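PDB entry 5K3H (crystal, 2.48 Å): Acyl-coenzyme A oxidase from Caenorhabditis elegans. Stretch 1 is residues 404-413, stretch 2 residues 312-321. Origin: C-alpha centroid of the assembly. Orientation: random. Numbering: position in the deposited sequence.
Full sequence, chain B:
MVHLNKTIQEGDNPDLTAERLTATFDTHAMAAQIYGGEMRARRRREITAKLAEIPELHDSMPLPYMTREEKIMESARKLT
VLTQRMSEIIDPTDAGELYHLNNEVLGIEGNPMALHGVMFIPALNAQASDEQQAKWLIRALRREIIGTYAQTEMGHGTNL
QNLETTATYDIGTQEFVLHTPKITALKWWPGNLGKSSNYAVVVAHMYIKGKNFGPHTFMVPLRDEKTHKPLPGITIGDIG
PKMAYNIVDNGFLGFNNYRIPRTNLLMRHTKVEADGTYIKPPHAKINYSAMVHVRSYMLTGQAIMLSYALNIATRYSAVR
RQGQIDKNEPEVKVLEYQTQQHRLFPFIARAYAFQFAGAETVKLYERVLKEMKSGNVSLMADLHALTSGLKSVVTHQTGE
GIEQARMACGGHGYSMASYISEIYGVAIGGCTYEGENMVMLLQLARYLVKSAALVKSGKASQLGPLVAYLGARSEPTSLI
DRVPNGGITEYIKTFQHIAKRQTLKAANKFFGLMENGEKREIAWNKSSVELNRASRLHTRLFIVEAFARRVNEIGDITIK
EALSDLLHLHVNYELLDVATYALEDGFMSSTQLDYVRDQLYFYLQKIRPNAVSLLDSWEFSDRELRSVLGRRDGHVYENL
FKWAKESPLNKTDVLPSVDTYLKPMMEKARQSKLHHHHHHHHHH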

ATOM      1  N   GLN B 404       3.883   5.913  -3.793  1.00 19.32           N
ATOM      2  CA  GLN B 404       3.897   7.247  -4.393  1.00 18.27           C
ATOM      3  C   GLN B 404       3.907   7.165  -5.910  1.00 19.00           C
ATOM      4  O   GLN B 404       3.214   7.937  -6.582  1.00 19.21           O
ATOM      5  CB  GLN B 404       5.097   8.035  -3.890  1.00 17.54           C
ATOM      6  CG  GLN B 404       4.955   8.444  -2.448  1.00 17.61           C
ATOM      7  CD  GLN B 404       3.699   9.266  -2.199  1.00 18.33           C
ATOM      8  OE1 GLN B 404       3.424  10.235  -2.900  1.00 18.73           O
ATOM      9  NE2 GLN B 404       2.930   8.880  -1.196  1.00 17.74           N
ATOM     10  N   ALA B 405       4.675   6.216  -6.464  1.00 17.84           N
ATOM     11  CA  ALA B 405       4.706   5.990  -7.910  1.00 18.12           C
ATOM     12  C   ALA B 405       3.337   5.554  -8.440  1.00 18.41           C
ATOM     13  O   ALA B 405       2.904   6.001  -9.511  1.00 18.78           O
ATOM     14  CB  ALA B 405       5.771   4.946  -8.252  1.00 18.01           C
ATOM     15  N   ARG B 406       2.640   4.669  -7.718  1.00 18.69           N
ATOM     16  CA  ARG B 406       1.303   4.303  -8.174  1.00 20.26           C
ATOM     17  C   ARG B 406       0.382   5.528  -8.228  1.00 18.85           C
ATOM     18  O   ARG B 406      -0.317   5.750  -9.224  1.00 18.68           O
ATOM     19  CB  ARG B 406       0.696   3.218  -7.282  1.00 22.49           C
ATOM     20  CG  ARG B 406      -0.567   2.672  -7.920  1.00 25.65           C
ATOM     21  CD  ARG B 406      -1.385   1.861  -6.980  1.00 27.96           C
ATOM     22  NE  ARG B 406      -1.640   2.586  -5.727  1.00 30.46           N
ATOM     23  CZ  ARG B 406      -2.596   3.501  -5.559  1.00 33.29           C
ATOM     24  NH1 ARG B 406      -3.408   3.810  -6.560  1.00 36.38           N
ATOM     25  NH2 ARG B 406      -2.742   4.106  -4.383  1.00 36.21           N
ATOM     26  N   MET B 407       0.354   6.320  -7.145  1.00 22.94           N
ATOM     27  CA  MET B 407      -0.469   7.532  -7.085  1.00 23.23           C
ATOM     28  C   MET B 407      -0.074   8.552  -8.155  1.00 20.92           C
ATOM     29  O   MET B 407      -0.941   9.198  -8.755  1.00 19.86           O
ATOM     30  CB  MET B 407      -0.356   8.135  -5.686  1.00 26.02           C
ATOM     31  CG  MET B 407      -1.132   7.366  -4.628  1.00 28.75           C
ATOM     32  SD  MET B 407      -0.737   7.836  -2.932  1.00 33.66           S
ATOM     33  CE  MET B 407      -1.217   6.331  -2.074  1.00 33.96           C
ATOM     34  N   ALA B 408       1.223   8.676  -8.452  1.00 20.24           N
ATOM     35  CA  ALA B 408       1.647   9.595  -9.501  1.00 19.42           C
ATOM     36  C   ALA B 408       1.051   9.254 -10.866  1.00 19.00           C
ATOM     37  O   ALA B 408       1.104  10.089 -11.782  1.00 18.74           O
ATOM     38  CB  ALA B 408       3.170   9.613  -9.594  1.00 19.17           C
ATOM     39  N   CYS B 409       0.533   8.038 -11.037  1.00 20.83           N
ATOM     40  CA  CYS B 409      -0.084   7.597 -12.284  1.00 21.13           C
ATOM     41  C   CYS B 409      -1.577   7.910 -12.387  1.00 21.06           C
ATOM     42  O   CYS B 409      -2.162   7.677 -13.450  1.00 20.52           O
ATOM     43  CB  CYS B 409       0.145   6.093 -12.467  1.00 21.16           C
ATOM     44  SG  CYS B 409       1.867   5.667 -12.846  1.00 22.14           S
ATOM     45  N   GLY B 410      -2.199   8.467 -11.336  1.00 20.03           N
ATOM     46  CA  GLY B 410      -3.597   8.841 -11.416  1.00 19.93           C
ATOM     47  C   GLY B 410      -4.516   7.638 -11.556  1.00 20.67           C
ATOM     48  O   GLY B 410      -4.188   6.518 -11.158  1.00 22.38           O
ATOM     49  N   GLY B 411      -5.691   7.892 -12.139  1.00 20.54           N
ATOM     50  CA  GLY B 411      -6.680   6.833 -12.302  1.00 20.99           C
ATOM     51  C   GLY B 411      -6.146   5.609 -13.024  1.00 22.05           C
ATOM     52  O   GLY B 411      -6.432   4.474 -12.632  1.00 24.65           O
ATOM     53  N   HIS B 412      -5.338   5.818 -14.071  1.00 22.52           N
ATOM     54  CA  HIS B 412      -4.778   4.698 -14.824  1.00 21.94           C
ATOM     55  C   HIS B 412      -3.885   3.795 -13.985  1.00 22.44           C
ATOM     56  O   HIS B 412      -3.763   2.602 -14.285  1.00 23.71           O
ATOM     57  CB  HIS B 412      -3.995   5.219 -16.012  1.00 21.34           C
ATOM     58  CG  HIS B 412      -4.862   5.620 -17.148  1.00 20.79           C
ATOM     59  ND1 HIS B 412      -4.608   6.730 -17.927  1.00 21.05           N
ATOM     60  CD2 HIS B 412      -5.985   5.054 -17.646  1.00 20.24           C
ATOM     61  CE1 HIS B 412      -5.539   6.829 -18.861  1.00 20.19           C
ATOM     62  NE2 HIS B 412      -6.390   5.827 -18.707  1.00 20.30           N
ATOM     63  N   GLY B 413      -3.268   4.326 -12.929  1.00 21.69           N
ATOM     64  CA  GLY B 413      -2.376   3.525 -12.113  1.00 20.99           C
ATOM     65  C   GLY B 413      -3.073   2.413 -11.379  1.00 20.85           C
ATOM     66  O   GLY B 413      -2.404   1.479 -10.901  1.00 20.26           O
TER
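Stretch 2, residues 312-321: IATRYSAVRR

Residues 312-319 of stretch 2 are helical, continuing a helix that begins earlier in the chain, and Arg-320, at phi/psi -84/118°, is the first to leave helical values. Stretch 1 opens with the last turn or so of another helix, residues 404-408, which begins earlier in the chain; Gly-410, with a positive phi of 67°, is the first residue after it to leave helical phi/psi, after which residues 411-413 return to helical phi/psi without the regular bonds. The two helices run in nearly the same direction: their axes cross at 21° and approach to 8.8 Å. The CA atoms of Ala-405 and Ala-313 lie 5.4 Å apart, which sets the register.

Small side chains line the region where the helices meet. Ala-313 directs its CA-to-CB bond toward stretch 1, and its CB lies 3.4 Å from Ala-405 O, 3.8 Å from Ala-405 CB and 4.4 Å from Ala-408 CB. Cys-409, in the m rotamer, places SG 3.8 Å from Ala-313 CB, and the same sulfur reaches Tyr-316 CD2 at 4.1 Å. It lies 5.1 Å from the centroid of the Tyr-316 ring and 51° off the ring normal, an oblique approach rather than a stack.

One turn beyond Ala-313, the polar contacts take over. Tyr-316, with chi1 at 179° (t), extends its ring past Cys-409, so that CE2 is 3.3 Å from Cys-409 O. Its hydroxyl accepts a hydrogen bond from the His-412 ring: ND1 to Tyr-316 OH measures 2.9 Å, with a nearly linear N-H...O angle of 171°. A water adds a second link, donating to Cys-409 O at 2.7 Å and hydrogen-bonded to Tyr-316 OH at 2.4 Å. Farther along, Arg-320 NH1 comes within 3.8 Å of His-412 CE1, near the plane of the imidazole. Ser-317 turns back to its own helix, its OG donating to Ala-313 O at 2.8 Å.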

ATOM      1  N   ILE B 312       8.010   3.165 -14.564  1.00 15.20           N
ATOM      2  CA  ILE B 312       6.631   3.206 -15.039  1.00 15.43           C
ATOM      3  C   ILE B 312       6.025   4.583 -14.807  1.00 15.69           C
ATOM      4  O   ILE B 312       5.502   5.214 -15.736  1.00 15.70           O
ATOM      5  CB  ILE B 312       5.801   2.100 -14.360  1.00 15.28           C
ATOM      6  CG1 ILE B 312       6.330   0.723 -14.780  1.00 15.23           C
ATOM      7  CG2 ILE B 312       4.299   2.308 -14.632  1.00 15.33           C
ATOM      8  CD1 ILE B 312       6.008  -0.383 -13.798  1.00 15.30           C
ATOM      9  N   ALA B 313       6.113   5.080 -13.568  1.00 14.89           N
ATOM     10  CA  ALA B 313       5.461   6.332 -13.239  1.00 15.36           C
ATOM     11  C   ALA B 313       6.131   7.526 -13.910  1.00 15.52           C
ATOM     12  O   ALA B 313       5.449   8.500 -14.240  1.00 15.64           O
ATOM     13  CB  ALA B 313       5.433   6.512 -11.727  1.00 15.56           C
ATOM     14  N   THR B 314       7.457   7.497 -14.100  1.00 15.15           N
ATOM     15  CA  THR B 314       8.124   8.662 -14.671  1.00 15.44           C
ATOM     16  C   THR B 314       7.979   8.698 -16.194  1.00 15.92           C
ATOM     17  O   THR B 314       7.768   9.775 -16.775  1.00 16.19           O
ATOM     18  CB  THR B 314       9.604   8.689 -14.258  1.00 15.76           C
ATOM     19  OG1 THR B 314       9.727   8.509 -12.824  1.00 15.93           O
ATOM     20  CG2 THR B 314      10.265  10.004 -14.682  1.00 15.60           C
ATOM     21  N   ARG B 315       8.051   7.542 -16.862  1.00 16.69           N
ATOM     22  CA  ARG B 315       7.716   7.501 -18.288  1.00 16.85           C
ATOM     23  C   ARG B 315       6.286   7.989 -18.542  1.00 17.29           C
ATOM     24  O   ARG B 315       6.057   8.842 -19.407  1.00 16.96           O
ATOM     25  CB  ARG B 315       7.921   6.081 -18.825  1.00 16.59           C
ATOM     26  CG  ARG B 315       9.385   5.731 -19.041  1.00 16.66           C
ATOM     27  CD  ARG B 315       9.563   4.248 -19.254  1.00 16.65           C
ATOM     28  NE  ARG B 315      10.954   3.930 -19.547  1.00 16.60           N
ATOM     29  CZ  ARG B 315      11.404   2.713 -19.829  1.00 16.53           C
ATOM     30  NH1 ARG B 315      10.582   1.679 -19.853  1.00 16.93           N
ATOM     31  NH2 ARG B 315      12.682   2.543 -20.093  1.00 16.28           N
ATOM     32  N   TYR B 316       5.313   7.453 -17.794  1.00 17.66           N
ATOM     33  CA  TYR B 316       3.922   7.879 -17.937  1.00 17.83           C
ATOM     34  C   TYR B 316       3.757   9.370 -17.656  1.00 17.40           C
ATOM     35  O   TYR B 316       2.981  10.047 -18.337  1.00 16.70           O
ATOM     36  CB  TYR B 316       3.022   7.047 -17.020  1.00 18.55           C
ATOM     37  CG  TYR B 316       1.564   7.436 -17.090  1.00 18.88           C
ATOM     38  CD1 TYR B 316       0.799   7.142 -18.206  1.00 19.43           C
ATOM     39  CD2 TYR B 316       0.961   8.108 -16.048  1.00 19.56           C
ATOM     40  CE1 TYR B 316      -0.539   7.530 -18.284  1.00 20.00           C
ATOM     41  CE2 TYR B 316      -0.364   8.483 -16.108  1.00 20.08           C
ATOM     42  CZ  TYR B 316      -1.113   8.195 -17.220  1.00 20.58           C
ATOM     43  OH  TYR B 316      -2.438   8.573 -17.265  1.00 21.65           O
ATOM     44  N   SER B 317       4.490   9.910 -16.673  1.00 15.96           N
ATOM     45  CA  SER B 317       4.406  11.345 -16.400  1.00 16.92           C
ATOM     46  C   SER B 317       4.937  12.172 -17.562  1.00 18.05           C
ATOM     47  O   SER B 317       4.499  13.315 -17.752  1.00 18.12           O
ATOM     48  CB  SER B 317       5.195  11.710 -15.140  1.00 16.73           C
ATOM     49  OG  SER B 317       4.647  11.140 -13.958  1.00 15.76           O
ATOM     50  N   ALA B 318       5.824  11.600 -18.381  1.00 17.17           N
ATOM     51  CA  ALA B 318       6.331  12.319 -19.550  1.00 17.73           C
ATOM     52  C   ALA B 318       5.327  12.294 -20.709  1.00 18.66           C
ATOM     53  O   ALA B 318       5.249  13.255 -21.482  1.00 20.10           O
ATOM     54  CB  ALA B 318       7.672  11.722 -19.999  1.00 17.65           C
ATOM     55  N   VAL B 319       4.521  11.232 -20.823  1.00 20.89           N
ATOM     56  CA  VAL B 319       3.570  11.138 -21.926  1.00 20.64           C
ATOM     57  C   VAL B 319       2.171  11.646 -21.557  1.00 19.38           C
ATOM     58  O   VAL B 319       1.395  12.003 -22.457  1.00 18.22           O
ATOM     59  CB  VAL B 319       3.521   9.680 -22.429  1.00 21.78           C
ATOM     60  CG1 VAL B 319       4.917   9.117 -22.525  1.00 22.15           C
ATOM     61  CG2 VAL B 319       2.661   8.798 -21.553  1.00 22.19           C
ATOM     62  N   ARG B 320       1.837  11.711 -20.265  1.00 22.22           N
ATOM     63  CA  ARG B 320       0.532  12.170 -19.794  1.00 21.42           C
ATOM     64  C   ARG B 320       0.498  13.695 -19.693  1.00 21.25           C
ATOM     65  O   ARG B 320       1.252  14.277 -18.917  1.00 20.95           O
ATOM     66  CB  ARG B 320       0.237  11.540 -18.438  1.00 21.60           C
ATOM     67  CG  ARG B 320      -1.052  11.982 -17.767  1.00 21.58           C
ATOM     68  CD  ARG B 320      -2.233  11.728 -18.679  1.00 21.61           C
ATOM     69  NE  ARG B 320      -3.476  11.807 -17.931  1.00 22.25           N
ATOM     70  CZ  ARG B 320      -4.614  11.206 -18.266  1.00 21.65           C
ATOM     71  NH1 ARG B 320      -4.692  10.457 -19.372  1.00 21.17           N
ATOM     72  NH2 ARG B 320      -5.669  11.346 -17.469  1.00 20.96           N
ATOM     73  N   ARG B 321      -0.382  14.340 -20.457  1.00 20.02           N
ATOM     74  CA  ARG B 321      -0.592  15.783 -20.390  1.00 20.99           C
ATOM     75  C   ARG B 321      -1.919  16.065 -19.690  1.00 21.59           C
ATOM     76  O   ARG B 321      -2.945  15.492 -20.063  1.00 21.61           O
ATOM     77  CB  ARG B 321      -0.567  16.390 -21.797  1.00 20.23           C
ATOM     78  CG  ARG B 321       0.858  16.528 -22.359  1.00 19.84           C
ATOM     79  CD  ARG B 321       0.889  16.956 -23.790  1.00 19.38           C
ATOM     80  NE  ARG B 321       2.254  17.048 -24.321  1.00 19.48           N
ATOM     81  CZ  ARG B 321       3.009  18.143 -24.222  1.00 19.77           C
ATOM     82  NH1 ARG B 321       2.515  19.215 -23.608  1.00 20.12           N
ATOM     83  NH2 ARG B 321       4.233  18.185 -24.736  1.00 19.06           N
TER
HETATM   84  O   HOH W   1      -3.760   8.873 -15.232  1.00 24.90           O